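PDB 3NX4: putative oxidoreductase from Salmonella enterica subsp. enterica serovar Typhimurium, which binds NADP and probably catalyses the NADPH-dependent reduction of acryloyl-CoA, as a member of the medium-chain dehydrogenase/reductase family. Local coordinates for residues S23-G28 against N93-L98; D29-V34 against R101-G106; V164-K169 against A280-D285; P206-L211 against V227-N232. One frame throughout, in Å; residues are numbered along the deposited sequence.

How the contacts relate
Contacts 1 and 2 belong to the GroES-like domain, contacts 3 and 4 to the Rossmann-type domain that carries most of the NADP-binding residues. The first two cross along the chain, 23-28 running into 29-34 and 93-98 preceding 101-106. Their centres are about 8 Å apart, and they meet where His-94 NE2 probably bonds to Arg-103 O; together they join strand 30-39 to 101-104, away from the cofactor. Contact 3, centred about 29 Å from contact 2, joins helices 158-169 and 272-285. Contact 4 is nested in the loop that contact 3 closes, its centre about 26 Å away. Contacts 2 and 4 lie about 46 Å apart between centres, on opposite sides of the chain's centre.

Contact 1: residues S23-G28 against N93-L98; sequences SQLPAG and NHWGGL
Apolar packing dominates this surface contact, and Pro-26 is its centre, wedged between two consecutive aromatic residues. Its CG lies over one face of the His-94 imidazole, 3.3 Å from NE2, with Pro-26 CB close to CE1 of the same ring. The next atom of the pyrrolidine ring, Pro-26 CD, turns to Trp-95 and packs on CB at 3.6 Å, near the six-membered ring as well. Leu-25 starts out away from the other segment, yet its CD2 branch reaches the indole edge in the ring plane, 3.9 Å from Trp-95 CE3. The imidazole owes its place to a first torsion that sets CG anti to the backbone N (chi1 -173°), whereas that of Trp-95 (chi1 -79°) swings the indole beside its own backbone N, toward Gln-24 and Leu-25.

Both segments lie in the GroES-like domain. Residues 23-28, the end of a 3-10 turn and the loop after it, lead into strand 30-39; the loop 93-98 comes shortly before strand 101-104, which pairs with that strand. The contact thus joins the approaches to two neighbouring strands.

The carbonyl oxygen of Gln-24 approaches the far end of the indole, 3.4 Å from Trp-95 CZ3, in an oblique contact. His-94 NE2 is hydrogen-bonded to Arg-103 O and Trp-95 NE1 to Pro-58 O, bonds that tether both rings, while Trp-108 meets the imidazole edge-to-face.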
loop_
_atom_site.group_PDB
_atom_site.type_symbol
_atom_site.label_atom_id
_atom_site.label_comp_id
_atom_site.label_asym_id
_atom_site.label_seq_id
_atom_site.Cartn_x
_atom_site.Cartn_y
_atom_site.Cartn_z
ATOM N N SER A 23 -23.362 33.502 19.690
ATOM C CA SER A 23 -23.978 32.524 20.587
ATOM C C SER A 23 -24.613 31.348 19.838
ATOM O O SER A 23 -25.052 30.383 20.456
ATOM C CB SER A 23 -25.016 33.201 21.490
ATOM O OG SER A 23 -26.013 33.850 20.721
ATOM N N GLN A 24 -24.658 31.438 18.512
ATOM C CA GLN A 24 -25.201 30.362 17.682
ATOM C C GLN A 24 -24.155 29.293 17.362
ATOM O O GLN A 24 -24.491 28.200 16.899
ATOM C CB GLN A 24 -25.755 30.920 16.371
ATOM C CG GLN A 24 -26.866 31.934 16.525
ATOM C CD GLN A 24 -27.396 32.389 15.178
ATOM O OE1 GLN A 24 -27.392 33.578 14.864
ATOM N NE2 GLN A 24 -27.851 31.437 14.370
ATOM N N LEU A 25 -22.886 29.615 17.593
ATOM C CA LEU A 25 -21.807 28.671 17.331
ATOM C C LEU A 25 -21.960 27.421 18.193
ATOM O O LEU A 25 -22.512 27.491 19.293
ATOM C CB LEU A 25 -20.456 29.316 17.630
ATOM C CG LEU A 25 -19.986 30.501 16.794
ATOM C CD1 LEU A 25 -18.663 31.004 17.344
ATOM C CD2 LEU A 25 -19.854 30.102 15.336
ATOM N N PRO A 26 -21.454 26.276 17.705
ATOM C CA PRO A 26 -21.525 25.042 18.495
ATOM C C PRO A 26 -20.793 25.212 19.817
ATOM O O PRO A 26 -20.058 26.183 19.996
ATOM C CB PRO A 26 -20.778 24.025 17.620
ATOM C CG PRO A 26 -19.893 24.858 16.734
ATOM C CD PRO A 26 -20.714 26.077 16.444
ATOM N N ALA A 27 -20.989 24.280 20.741
ATOM C CA ALA A 27 -20.298 24.353 22.020
ATOM C C ALA A 27 -18.860 23.880 21.862
ATOM O O ALA A 27 -18.574 22.996 21.056
ATOM C CB ALA A 27 -21.026 23.526 23.073
ATOM N N GLY A 28 -17.959 24.480 22.632
ATOM C CA GLY A 28 -16.561 24.091 22.615
ATOM C C GLY A 28 -15.730 24.922 23.572
ATOM O O GLY A 28 -16.108 26.033 23.941
ATOM N N ASN A 93 -18.913 18.122 9.978
ATOM C CA ASN A 93 -19.917 17.839 10.991
ATOM C C ASN A 93 -19.897 18.877 12.107
ATOM O O ASN A 93 -20.688 18.814 13.039
ATOM C CB ASN A 93 -19.779 16.423 11.554
ATOM C CG ASN A 93 -18.387 16.129 12.063
ATOM O OD1 ASN A 93 -17.775 16.947 12.743
ATOM N ND2 ASN A 93 -17.883 14.948 11.742
ATOM N N HIS A 94 -18.972 19.821 12.017
ATOM C CA HIS A 94 -18.851 20.875 13.012
ATOM C C HIS A 94 -18.680 22.224 12.322
ATOM O O HIS A 94 -17.862 22.348 11.420
ATOM C CB HIS A 94 -17.655 20.577 13.914
ATOM C CG HIS A 94 -17.525 21.499 15.084
ATOM N ND1 HIS A 94 -18.022 21.193 16.331
ATOM C CD2 HIS A 94 -16.936 22.712 15.201
ATOM C CE1 HIS A 94 -17.752 22.180 17.165
ATOM N NE2 HIS A 94 -17.094 23.113 16.504
ATOM N N TRP A 95 -19.426 23.238 12.748
ATOM C CA TRP A 95 -19.290 24.559 12.141
ATOM C C TRP A 95 -17.824 24.960 12.038
ATOM O O TRP A 95 -17.070 24.858 13.009
ATOM C CB TRP A 95 -20.092 25.604 12.913
ATOM C CG TRP A 95 -21.560 25.566 12.595
ATOM C CD1 TRP A 95 -22.239 24.563 11.959
ATOM C CD2 TRP A 95 -22.526 26.585 12.881
ATOM N NE1 TRP A 95 -23.568 24.894 11.840
ATOM C CE2 TRP A 95 -23.769 26.131 12.397
ATOM C CE3 TRP A 95 -22.460 27.834 13.504
ATOM C CZ2 TRP A 95 -24.934 26.883 12.515
ATOM C CZ3 TRP A 95 -23.617 28.578 13.619
ATOM C CH2 TRP A 95 -24.837 28.103 13.125
ATOM N N GLY A 96 -17.433 25.422 10.855
ATOM C CA GLY A 96 -16.031 25.532 10.512
ATOM C C GLY A 96 -15.435 26.907 10.290
ATOM O O GLY A 96 -15.857 27.904 10.882
ATOM N N GLY A 97 -14.445 26.948 9.404
ATOM C CA GLY A 97 -13.510 28.052 9.354
ATOM C C GLY A 97 -13.883 29.212 8.464
ATOM O O GLY A 97 -13.251 30.270 8.532
ATOM N N LEU A 98 -14.895 29.027 7.625
ATOM C CA LEU A 98 -15.292 30.100 6.717
ATOM C C LEU A 98 -16.269 31.036 7.417
ATOM O O LEU A 98 -17.423 31.187 7.015
ATOM C CB LEU A 98 -15.829 29.540 5.388
ATOM C CG LEU A 98 -14.716 28.902 4.542
ATOM C CD1 LEU A 98 -15.244 27.928 3.489
ATOM C CD2 LEU A 98 -13.837 29.972 3.899
#

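Contact 2: residues D29-V34 against R101-G106; sequences DVTVDV and RARVKG
Four backbone hydrogen bonds join the antiparallel strands 30-34 and 101-104, in two reciprocal pairs. Val-32 N donates to Ala-102 O at 2.8 Å, almost straight at 176°, and Ala-102 N returns a bond to Val-32 O. Val-30 and Val-104 are linked likewise, Val-104 N to Val-30 O at 2.9 Å. Between them, at the non-hydrogen-bonded pair Thr-31 and Arg-103, Arg-103 CA lies 3.3 Å from Val-30 O in a CA-H...O contact.

Side chains divide between the sheet faces. Thr-31, Asp-33, Arg-101 and Arg-103 share one: Asp-33 and Arg-101 run side by side, with Asp-33 OD1 3.1 Å from Arg-101 CD and 3.6 Å from NE. The salt bridge is long, and because OD1 lies well out of the guanidinium plane no N-H points at it; the two flat groups are 52° apart. On the other face Val-34 CG2 rests on Ala-102 CB at 4.1 Å, and Phe-65 touches both Val-32 and Ala-102.

Farther out, Asp-29 and Val-30 both face Val-104 in a classic beta bulge. A water donates to Asp-29 OD2 at 2.6 Å and accepts from Gly-106 N, bridging the segments beyond the bulge. Strand 64-72 flanks strand 30-39 in the same GroES-like sheet. The backbone bonds therefore fix the register, while the Asp-33 and Arg-101 charges probably add a non-directional electrostatic attraction.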
loop_
_atom_site.group_PDB
_atom_site.type_symbol
_atom_site.label_atom_id
_atom_site.label_comp_id
_atom_site.label_asym_id
_atom_site.label_seq_id
_atom_site.Cartn_x
_atom_site.Cartn_y
_atom_site.Cartn_z
ATOM N N ASP A 29 -14.579 24.387 23.960
ATOM C CA ASP A 29 -13.742 25.034 24.963
ATOM C C ASP A 29 -12.987 26.258 24.470
ATOM O O ASP A 29 -12.647 27.131 25.261
ATOM C CB ASP A 29 -12.748 24.034 25.544
ATOM C CG ASP A 29 -13.423 22.964 26.362
ATOM O OD1 ASP A 29 -14.518 23.234 26.912
ATOM O OD2 ASP A 29 -12.862 21.854 26.456
ATOM N N VAL A 30 -12.703 26.321 23.171
ATOM C CA VAL A 30 -11.864 27.396 22.664
ATOM C C VAL A 30 -12.572 28.206 21.593
ATOM O O VAL A 30 -13.024 27.653 20.590
ATOM C CB VAL A 30 -10.529 26.860 22.107
ATOM C CG1 VAL A 30 -9.574 28.005 21.886
ATOM C CG2 VAL A 30 -9.932 25.838 23.077
ATOM N N THR A 31 -12.670 29.515 21.829
ATOM C CA THR A 31 -13.243 30.443 20.862
ATOM C C THR A 31 -12.150 31.187 20.118
ATOM O O THR A 31 -11.282 31.817 20.725
ATOM C CB THR A 31 -14.165 31.468 21.540
ATOM O OG1 THR A 31 -15.299 30.787 22.082
ATOM C CG2 THR A 31 -14.629 32.508 20.529
ATOM N N VAL A 32 -12.200 31.111 18.794
ATOM C CA VAL A 32 -11.159 31.681 17.958
ATOM C C VAL A 32 -11.714 32.768 17.057
ATOM O O VAL A 32 -12.743 32.581 16.406
ATOM C CB VAL A 32 -10.512 30.588 17.083
ATOM C CG1 VAL A 32 -9.408 31.169 16.231
ATOM C CG2 VAL A 32 -9.986 29.445 17.968
ATOM N N ASP A 33 -11.040 33.912 17.040
ATOM C CA ASP A 33 -11.336 34.953 16.070
ATOM C C ASP A 33 -10.526 34.636 14.824
ATOM O O ASP A 33 -9.298 34.724 14.838
ATOM C CB ASP A 33 -10.964 36.326 16.626
ATOM C CG ASP A 33 -11.776 36.694 17.858
ATOM O OD1 ASP A 33 -12.872 36.123 18.050
ATOM O OD2 ASP A 33 -11.317 37.561 18.629
ATOM N N VAL A 34 -11.224 34.244 13.763
ATOM C CA VAL A 34 -10.597 33.746 12.544
ATOM C C VAL A 34 -10.089 34.875 11.666
ATOM O O VAL A 34 -10.804 35.843 11.409
ATOM C CB VAL A 34 -11.581 32.877 11.739
ATOM C CG1 VAL A 34 -10.965 32.456 10.408
ATOM C CG2 VAL A 34 -11.999 31.650 12.572
ATOM N N ARG A 101 -15.708 33.839 13.372
ATOM C CA ARG A 101 -15.390 33.173 14.637
ATOM C C ARG A 101 -15.655 31.682 14.538
ATOM O O ARG A 101 -16.529 31.247 13.790
ATOM C CB ARG A 101 -16.240 33.736 15.785
ATOM C CG ARG A 101 -16.489 35.224 15.716
ATOM C CD ARG A 101 -15.640 35.974 16.713
ATOM N NE ARG A 101 -16.064 37.365 16.843
ATOM C CZ ARG A 101 -15.480 38.390 16.229
ATOM N NH1 ARG A 101 -14.435 38.189 15.434
ATOM N NH2 ARG A 101 -15.942 39.621 16.415
ATOM N N ALA A 102 -14.915 30.904 15.324
ATOM C CA ALA A 102 -15.131 29.466 15.407
ATOM C C ALA A 102 -15.009 29.056 16.861
ATOM O O ALA A 102 -14.308 29.710 17.638
ATOM C CB ALA A 102 -14.116 28.699 14.543
ATOM N N ARG A 103 -15.712 27.994 17.233
ATOM C CA ARG A 103 -15.609 27.448 18.583
ATOM C C ARG A 103 -15.397 25.948 18.486
ATOM O O ARG A 103 -16.195 25.245 17.868
ATOM C CB ARG A 103 -16.864 27.764 19.400
ATOM C CG ARG A 103 -16.695 27.464 20.887
ATOM C CD ARG A 103 -17.978 27.775 21.689
ATOM N NE ARG A 103 -18.470 29.109 21.400
ATOM C CZ ARG A 103 -19.700 29.530 21.681
ATOM N NH1 ARG A 103 -20.565 28.709 22.260
ATOM N NH2 ARG A 103 -20.064 30.768 21.376
ATOM N N VAL A 104 -14.315 25.465 19.093
ATOM C CA VAL A 104 -13.860 24.098 18.878
ATOM C C VAL A 104 -13.223 23.503 20.120
ATOM O O VAL A 104 -12.981 24.196 21.108
ATOM C CB VAL A 104 -12.800 24.026 17.748
ATOM C CG1 VAL A 104 -13.389 24.485 16.423
ATOM C CG2 VAL A 104 -11.570 24.857 18.113
ATOM N N LYS A 105 -12.942 22.206 20.056
ATOM C CA LYS A 105 -12.265 21.520 21.142
ATOM C C LYS A 105 -10.786 21.835 21.071
ATOM O O LYS A 105 -10.214 21.873 19.990
ATOM C CB LYS A 105 -12.431 20.015 20.996
ATOM C CG LYS A 105 -13.855 19.513 21.023
ATOM C CD LYS A 105 -13.849 17.990 21.012
ATOM C CE LYS A 105 -15.253 17.414 20.913
ATOM N NZ LYS A 105 -15.226 15.926 20.781
ATOM N N GLY A 106 -10.158 22.024 22.225
ATOM C CA GLY A 106 -8.721 22.216 22.266
ATOM C C GLY A 106 -7.933 21.136 21.537
ATOM O O GLY A 106 -6.893 21.423 20.948
HETATM O O HOH W 1 -10.817 21.569 24.905
#

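Contact 3: residues V164-K169 against A280-D285; sequences VALLHK and ARLVKD
Helices 158-169 and 272-285 of the Rossmann-type domain meet near their C-terminal ends, crossing at 68° with segment axes 10.7 Å apart at closest. The meeting point is Asp-285, whose carboxylate gathers three basic side chains. Lys-169 leaves its helix with CG anti to the backbone N and bends at chi2 (-90°); its methylenes pack on the buried Asp-285 O, 3.2 Å from Lys-169 CG, an oxygen with no hydrogen-bond partner in the model. Lys-169 NZ then bonds to Asp-285 OD1 at 2.9 Å, from above the carboxylate plane. The same oxygen takes Lys-284 NZ on its syn lone pair at 2.6 Å. Arg-281 grips the other oxygen side-on, with NE 2.8 Å from Asp-285 OD2 and NH2 also bonded to it, and its NH1 pairs with Glu-139. Three cations would probably favour the ionised acid, whose negative charge, shared on OD1, probably offsets the repulsion of the two ammonium groups.

Leu-166 CD2 packs on Asp-285 CB at 3.7 Å and CD1 approaches Leu-282 CD2; Met-132 of helix 118-140 touches both leucines. This is a salt-bridge network between two helices, a small leucine contact beside it, in the Rossmann-type fold whose helix 158-169 begins at NADP-binding Gly-158.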
loop_
_atom_site.group_PDB
_atom_site.type_symbol
_atom_site.label_atom_id
_atom_site.label_comp_id
_atom_site.label_asym_id
_atom_site.label_seq_id
_atom_site.Cartn_x
_atom_site.Cartn_y
_atom_site.Cartn_z
ATOM N N VAL A 164 4.932 19.239 -5.318
ATOM C CA VAL A 164 5.991 19.511 -6.298
ATOM C C VAL A 164 7.058 20.388 -5.629
ATOM O O VAL A 164 8.256 20.107 -5.714
ATOM C CB VAL A 164 5.413 20.202 -7.556
ATOM C CG1 VAL A 164 6.536 20.800 -8.450
ATOM C CG2 VAL A 164 4.511 19.227 -8.354
ATOM N N ALA A 165 6.603 21.422 -4.924
ATOM C CA ALA A 165 7.501 22.375 -4.268
ATOM C C ALA A 165 8.339 21.715 -3.176
ATOM O O ALA A 165 9.531 21.984 -3.055
ATOM C CB ALA A 165 6.710 23.547 -3.685
ATOM N N LEU A 166 7.707 20.857 -2.382
ATOM C CA LEU A 166 8.411 20.110 -1.331
ATOM C C LEU A 166 9.452 19.148 -1.912
ATOM O O LEU A 166 10.615 19.173 -1.520
ATOM C CB LEU A 166 7.422 19.320 -0.470
ATOM C CG LEU A 166 6.517 20.166 0.424
ATOM C CD1 LEU A 166 5.436 19.282 1.020
ATOM C CD2 LEU A 166 7.345 20.843 1.515
ATOM N N LEU A 167 9.022 18.297 -2.839
ATOM C CA LEU A 167 9.928 17.330 -3.455
ATOM C C LEU A 167 11.089 18.049 -4.122
ATOM O O LEU A 167 12.225 17.601 -4.049
ATOM C CB LEU A 167 9.201 16.461 -4.492
ATOM C CG LEU A 167 8.140 15.512 -3.905
ATOM C CD1 LEU A 167 7.243 14.961 -5.019
ATOM C CD2 LEU A 167 8.778 14.382 -3.079
ATOM N N HIS A 168 10.798 19.163 -4.789
ATOM C CA HIS A 168 11.856 19.930 -5.424
ATOM C C HIS A 168 12.878 20.422 -4.391
ATOM O O HIS A 168 14.085 20.295 -4.582
ATOM C CB HIS A 168 11.277 21.123 -6.175
ATOM C CG HIS A 168 12.321 21.982 -6.810
ATOM N ND1 HIS A 168 13.136 21.530 -7.826
ATOM C CD2 HIS A 168 12.695 23.261 -6.565
ATOM C CE1 HIS A 168 13.963 22.497 -8.184
ATOM N NE2 HIS A 168 13.717 23.555 -7.434
ATOM N N LYS A 169 12.387 20.989 -3.298
ATOM C CA LYS A 169 13.272 21.496 -2.243
ATOM C C LYS A 169 14.116 20.374 -1.659
ATOM O O LYS A 169 15.294 20.566 -1.361
ATOM C CB LYS A 169 12.459 22.150 -1.118
ATOM C CG LYS A 169 13.317 22.869 -0.084
ATOM C CD LYS A 169 13.717 21.909 1.048
ATOM C CE LYS A 169 14.409 22.658 2.204
ATOM N NZ LYS A 169 14.778 21.718 3.307
ATOM N N ALA A 280 5.897 21.261 11.531
ATOM C CA ALA A 280 7.303 21.607 11.684
ATOM C C ALA A 280 8.085 21.399 10.374
ATOM O O ALA A 280 8.928 22.218 10.020
ATOM C CB ALA A 280 7.921 20.801 12.818
ATOM N N ARG A 281 7.807 20.311 9.657
ATOM C CA ARG A 281 8.513 20.032 8.393
ATOM C C ARG A 281 8.143 21.047 7.306
ATOM O O ARG A 281 8.999 21.494 6.540
ATOM C CB ARG A 281 8.231 18.604 7.890
ATOM C CG ARG A 281 8.966 17.476 8.666
ATOM C CD ARG A 281 10.445 17.384 8.306
ATOM N NE ARG A 281 10.681 17.280 6.858
ATOM C CZ ARG A 281 10.704 16.137 6.175
ATOM N NH1 ARG A 281 10.512 14.986 6.804
ATOM N NH2 ARG A 281 10.929 16.142 4.858
ATOM N N LEU A 282 6.864 21.397 7.236
ATOM C CA LEU A 282 6.405 22.412 6.295
ATOM C C LEU A 282 7.142 23.740 6.490
ATOM O O LEU A 282 7.613 24.347 5.532
ATOM C CB LEU A 282 4.892 22.616 6.428
ATOM C CG LEU A 282 4.044 21.514 5.774
ATOM C CD1 LEU A 282 2.645 21.540 6.359
ATOM C CD2 LEU A 282 4.008 21.676 4.243
ATOM N N VAL A 283 7.248 24.190 7.732
ATOM C CA VAL A 283 7.937 25.444 7.988
ATOM C C VAL A 283 9.364 25.352 7.454
ATOM O O VAL A 283 9.897 26.306 6.894
ATOM C CB VAL A 283 7.934 25.795 9.485
ATOM C CG1 VAL A 283 8.815 27.006 9.744
ATOM C CG2 VAL A 283 6.507 26.051 9.948
ATOM N N LYS A 284 9.968 24.183 7.606
ATOM C CA LYS A 284 11.344 23.987 7.176
ATOM C C LYS A 284 11.484 23.810 5.664
ATOM O O LYS A 284 12.425 24.327 5.063
ATOM C CB LYS A 284 11.954 22.784 7.909
ATOM C CG LYS A 284 13.382 22.460 7.505
ATOM C CD LYS A 284 13.928 21.269 8.289
ATOM C CE LYS A 284 13.197 19.966 7.944
ATOM N NZ LYS A 284 13.597 19.376 6.626
ATOM N N ASP A 285 10.547 23.091 5.050
ATOM C CA ASP A 285 10.754 22.586 3.694
ATOM C C ASP A 285 10.093 23.363 2.547
ATOM O O ASP A 285 10.467 23.178 1.386
ATOM C CB ASP A 285 10.395 21.096 3.623
ATOM C CG ASP A 285 11.356 20.238 4.419
ATOM O OD1 ASP A 285 12.481 20.704 4.682
ATOM O OD2 ASP A 285 11.000 19.100 4.777
#

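Contact 4: residues P206-L211 against V227-N232; sequences PLEKQL and VLAQMN
Glu-208 has CG anti to its carbonyl carbon (chi1 -62°), which puts CG 3.7 Å from the methyl carbon CB of Ala-229; a bend at chi2 (-82°) then turns the carboxylate away toward Arg-205 N, to which OE2 bonds. Gln-230 is extended beyond CG. Its amide runs obliquely past Leu-211, whose CD1 branch lies 3.6 Å from Gln-230 CD, and Trp-212 NE1 holds OE1. A water accepts from Gln-230 NE2 and donates weakly to Glu-208 OE1. Gln-210, also extended, passes along Asn-232 with CB 3.5 Å from Asn-232 OD1, and its OE1 bonds to Tyr-233 N. Another water donates to both Gln-210 O and Asn-232 OD1.

Residues 206-211 run roughly alongside 229-232, the two directions 38° apart, and two backbone bonds set the chains in place. Leu-211 N donates to Gln-230 O at 2.7 Å, nearly straight and in the carbonyl plane; Glu-208 N meets Ala-229 O at 2.8 Å from above its plane.

Pro-206 packs on Phe-246 of the second subunit. Leading into strand 212-217 and away from the helix that follows it, the two segments belong to a beta-alpha unit of the Rossmann-type NADP-binding fold.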
loop_
_atom_site.group_PDB
_atom_site.type_symbol
_atom_site.label_atom_id
_atom_site.label_comp_id
_atom_site.label_asym_id
_atom_site.label_seq_id
_atom_site.Cartn_x
_atom_site.Cartn_y
_atom_site.Cartn_z
ATOM N N PRO A 206 -1.591 -4.536 -16.862
ATOM C CA PRO A 206 -1.386 -4.749 -15.424
ATOM C C PRO A 206 0.000 -4.302 -14.996
ATOM O O PRO A 206 0.152 -3.768 -13.892
ATOM C CB PRO A 206 -1.557 -6.260 -15.269
ATOM C CG PRO A 206 -2.510 -6.623 -16.390
ATOM C CD PRO A 206 -2.076 -5.755 -17.536
ATOM N N LEU A 207 0.987 -4.531 -15.859
ATOM C CA LEU A 207 2.352 -4.050 -15.648
ATOM C C LEU A 207 2.818 -3.267 -16.874
ATOM O O LEU A 207 2.704 -3.748 -18.004
ATOM C CB LEU A 207 3.313 -5.224 -15.390
ATOM C CG LEU A 207 3.183 -5.980 -14.062
ATOM C CD1 LEU A 207 4.228 -7.085 -13.997
ATOM C CD2 LEU A 207 3.309 -5.035 -12.853
ATOM N N GLU A 208 3.334 -2.063 -16.643
ATOM C CA GLU A 208 3.915 -1.223 -17.690
ATOM C C GLU A 208 5.414 -1.116 -17.427
ATOM O O GLU A 208 5.924 -1.700 -16.471
ATOM C CB GLU A 208 3.302 0.177 -17.647
ATOM C CG GLU A 208 1.796 0.230 -17.910
ATOM C CD GLU A 208 1.467 0.204 -19.387
ATOM O OE1 GLU A 208 2.415 0.206 -20.200
ATOM O OE2 GLU A 208 0.265 0.177 -19.734
ATOM N N LYS A 209 6.127 -0.354 -18.249
ATOM C CA LYS A 209 7.547 -0.167 -17.988
ATOM C C LYS A 209 7.725 0.561 -16.660
ATOM O O LYS A 209 6.914 1.415 -16.299
ATOM C CB LYS A 209 8.246 0.604 -19.111
ATOM C CG LYS A 209 9.734 0.806 -18.839
ATOM C CD LYS A 209 10.528 1.120 -20.096
ATOM C CE LYS A 209 10.326 2.550 -20.559
ATOM N NZ LYS A 209 11.299 2.880 -21.636
ATOM N N GLN A 210 8.769 0.193 -15.928
ATOM C CA GLN A 210 9.043 0.784 -14.624
ATOM C C GLN A 210 9.600 2.174 -14.788
ATOM O O GLN A 210 10.676 2.334 -15.360
ATOM C CB GLN A 210 10.047 -0.081 -13.855
ATOM C CG GLN A 210 9.497 -1.451 -13.490
ATOM C CD GLN A 210 10.531 -2.342 -12.812
ATOM O OE1 GLN A 210 11.088 -1.999 -11.771
ATOM N NE2 GLN A 210 10.805 -3.480 -13.421
ATOM N N LEU A 211 8.874 3.169 -14.273
ATOM C CA LEU A 211 9.261 4.577 -14.406
ATOM C C LEU A 211 9.568 5.310 -13.093
ATOM O O LEU A 211 10.463 6.162 -13.061
ATOM C CB LEU A 211 8.172 5.379 -15.140
ATOM C CG LEU A 211 7.683 4.828 -16.486
ATOM C CD1 LEU A 211 6.536 5.686 -17.025
ATOM C CD2 LEU A 211 8.837 4.740 -17.477
ATOM N N VAL A 227 -0.351 4.671 -12.887
ATOM C CA VAL A 227 0.806 4.969 -12.039
ATOM C C VAL A 227 1.263 3.720 -11.283
ATOM O O VAL A 227 2.455 3.421 -11.242
ATOM C CB VAL A 227 0.531 6.149 -11.090
ATOM C CG1 VAL A 227 1.624 6.267 -10.027
ATOM C CG2 VAL A 227 0.431 7.463 -11.912
ATOM N N LEU A 228 0.324 2.982 -10.701
ATOM C CA LEU A 228 0.691 1.720 -10.049
ATOM C C LEU A 228 1.393 0.756 -11.002
ATOM O O LEU A 228 2.355 0.104 -10.608
ATOM C CB LEU A 228 -0.520 1.029 -9.420
ATOM C CG LEU A 228 -1.083 1.691 -8.164
ATOM C CD1 LEU A 228 -2.482 1.160 -7.898
ATOM C CD2 LEU A 228 -0.163 1.451 -6.978
ATOM N N ALA A 229 0.916 0.670 -12.244
ATOM C CA ALA A 229 1.502 -0.234 -13.243
ATOM C C ALA A 229 2.906 0.192 -13.697
ATOM O O ALA A 229 3.652 -0.609 -14.283
ATOM C CB ALA A 229 0.558 -0.380 -14.466
ATOM N N GLN A 230 3.253 1.445 -13.409
ATOM C CA GLN A 230 4.521 2.051 -13.814
ATOM C C GLN A 230 5.549 2.179 -12.684
ATOM O O GLN A 230 6.607 2.789 -12.873
ATOM C CB GLN A 230 4.258 3.469 -14.349
ATOM C CG GLN A 230 3.520 3.512 -15.698
ATOM C CD GLN A 230 3.134 4.929 -16.110
ATOM O OE1 GLN A 230 3.016 5.821 -15.275
ATOM N NE2 GLN A 230 2.925 5.132 -17.412
HETATM N N MSE A 231 5.231 1.664 -11.502
HETATM C CA MSE A 231 6.147 1.806 -10.361
HETATM C C MSE A 231 7.389 0.922 -10.495
HETATM O O MSE A 231 7.304 -0.243 -10.919
HETATM C CB MSE A 231 5.438 1.480 -9.037
HETATM C CG MSE A 231 4.231 2.363 -8.742
HETATM SE SE MSE A 231 4.632 4.291 -8.779
HETATM C CE MSE A 231 6.091 4.359 -7.489
ATOM N N ASN A 232 8.538 1.471 -10.113
ATOM C CA ASN A 232 9.739 0.662 -9.984
ATOM C C ASN A 232 9.499 -0.453 -8.962
ATOM O O ASN A 232 8.685 -0.314 -8.054
ATOM C CB ASN A 232 10.910 1.504 -9.469
ATOM C CG ASN A 232 11.427 2.508 -10.483
ATOM O OD1 ASN A 232 11.089 2.466 -11.668
ATOM N ND2 ASN A 232 12.286 3.402 -10.018
HETATM O O HOH W 2 3.369 3.128 -19.572
HETATM O O HOH W 3 13.157 2.932 -13.443
HETATM O O HOH W 4 12.661 6.496 -11.554
#